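Local coordinates for ARF-like GTPase (Chlamydomonas reinhardtii, PDB 4M9Q), which is an ARF-like small GTPase of the P-loop fold, modelled with phosphoaminophosphonic acid-guanylate ester and a magnesium ion, at residues 154-157 / 158-162. Residues are numbered along the deposited sequence; the frame is centred on the assembly and turned at random. Where two conformers were deposited one is given.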
# COMPACT_ATOMS: atom_id res chain seq x y z
N VAL A 154 -2.15 1.54 -19.23
CA VAL A 154 -1.54 1.41 -17.92
C VAL A 154 -0.89 0.04 -17.87
O VAL A 154 -1.17 -0.82 -18.67
CB VAL A 154 -2.55 1.59 -16.75
CG1 VAL A 154 -3.11 3.00 -16.77
CG2 VAL A 154 -3.67 0.55 -16.83
N ASP A 155 -0.03 -0.14 -16.90
CA ASP A 155 0.66 -1.39 -16.75
C ASP A 155 -0.25 -2.39 -16.08
O ASP A 155 -0.68 -2.20 -14.94
CB ASP A 155 1.88 -1.12 -15.89
CG ASP A 155 2.73 -2.32 -15.66
OD1 ASP A 155 3.77 -2.12 -14.99
OD2 ASP A 155 2.37 -3.43 -16.06
N HIS A 156 -0.50 -3.49 -16.76
CA HIS A 156 -1.30 -4.58 -16.24
C HIS A 156 -0.78 -5.15 -14.94
O HIS A 156 -1.54 -5.74 -14.19
CB HIS A 156 -1.45 -5.69 -17.28
CG HIS A 156 -0.18 -6.50 -17.52
ND1 HIS A 156 0.15 -7.57 -16.76
CD2 HIS A 156 0.85 -6.35 -18.46
CE1 HIS A 156 1.34 -8.08 -17.19
NE2 HIS A 156 1.76 -7.33 -18.23
N ARG A 157 0.52 -4.99 -14.68
CA ARG A 157 1.12 -5.45 -13.41
C ARG A 157 0.41 -4.83 -12.19
O ARG A 157 0.35 -5.45 -11.13
CB ARG A 157 2.63 -5.14 -13.36
CG ARG A 157 3.55 -5.84 -14.38
CD ARG A 157 4.51 -4.79 -14.97
NE ARG A 157 5.95 -5.07 -15.03
CZ ARG A 157 6.87 -4.15 -15.34
NH1 ARG A 157 6.52 -2.86 -15.60
NH2 ARG A 157 8.16 -4.50 -15.37
N LEU A 158 -0.13 -3.63 -12.32
CA LEU A 158 -0.79 -2.99 -11.17
C LEU A 158 -2.05 -3.75 -10.70
O LEU A 158 -2.17 -4.05 -9.51
CB LEU A 158 -1.17 -1.54 -11.44
CG LEU A 158 -0.03 -0.62 -11.87
CD1 LEU A 158 -0.59 0.77 -12.16
CD2 LEU A 158 1.12 -0.61 -10.88
N ARG A 159 -2.96 -4.06 -11.63
CA ARG A 159 -4.11 -4.93 -11.31
C ARG A 159 -3.68 -6.33 -10.89
O ARG A 159 -4.27 -6.91 -9.98
CB ARG A 159 -5.12 -5.03 -12.48
CG ARG A 159 -6.04 -3.81 -12.66
CD ARG A 159 -7.16 -3.84 -11.63
NE ARG A 159 -7.87 -2.57 -11.50
CZ ARG A 159 -9.03 -2.39 -10.87
NH1 ARG A 159 -9.66 -3.41 -10.28
NH2 ARG A 159 -9.59 -1.18 -10.83
N ASP A 160 -2.66 -6.88 -11.54
CA ASP A 160 -2.14 -8.19 -11.11
C ASP A 160 -1.81 -8.16 -9.63
O ASP A 160 -2.23 -9.03 -8.86
CB ASP A 160 -0.93 -8.59 -11.90
CG ASP A 160 -1.24 -8.89 -13.37
OD1 ASP A 160 -2.45 -9.01 -13.75
OD2 ASP A 160 -0.25 -8.99 -14.16
N GLY A 161 -1.12 -7.13 -9.21
CA GLY A 161 -0.77 -6.99 -7.79
C GLY A 161 -2.02 -6.83 -6.95
O GLY A 161 -2.18 -7.53 -5.96
N LEU A 162 -2.94 -5.97 -7.38
CA LEU A 162 -4.21 -5.81 -6.67
C LEU A 162 -4.98 -7.11 -6.56
O LEU A 162 -5.49 -7.43 -5.49
CB LEU A 162 -5.06 -4.71 -7.31
CG LEU A 162 -6.30 -4.30 -6.55
CD1 LEU A 162 -5.93 -3.81 -5.16
CD2 LEU A 162 -7.03 -3.20 -7.29
O HOH W 1 -3.47 -2.48 -14.44
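His156 turns the ND1 edge of its ring to OD2 of Asp160, four residues on. His156 ND1 donates to Asp160 OD2 at 3.0 Å; the oxygen lies near the ring plane, but the bond is bent (143°) and reaches OD2 from above the carboxylate plane, the two planes being 63° apart. A chi1 of 72°, with CG between backbone N and carbonyl carbon, swings the ring to that side. The backbones of the same two residues are also joined: Asp160 N donates to His156 O (3.1 Å) in the carbonyl plane, and Gly161 N to Arg157 O (2.9 Å).

Asp155, just before the turn into the helix, makes a capping bond: OD2 accepts from Arg157 N at 2.8 Å, while its backbone O receives Leu158 N at 3.0 Å. This i+3 bond is followed by the two i+4 bonds, as at a helix's first turn. That carbonyl also takes a water bond, and the same water accepts a long one from Arg159 N (3.3 Å). The buried carboxylate is held by Thr145 N at OD1; a salt bridge from Arg157 NH1 rests on one of two conformers and is doubtful. The N-H bond brings Leu158 CG to 3.5 Å from Asp155 O.

The capped turn leads from the loop after strand 139-143 into helix 157-190: Leu158 lies against Leu20, Ser23 and Ile24 of helix 17-24, and Arg159 reaches Asn44 O and Glu45 on edge strand 38-45.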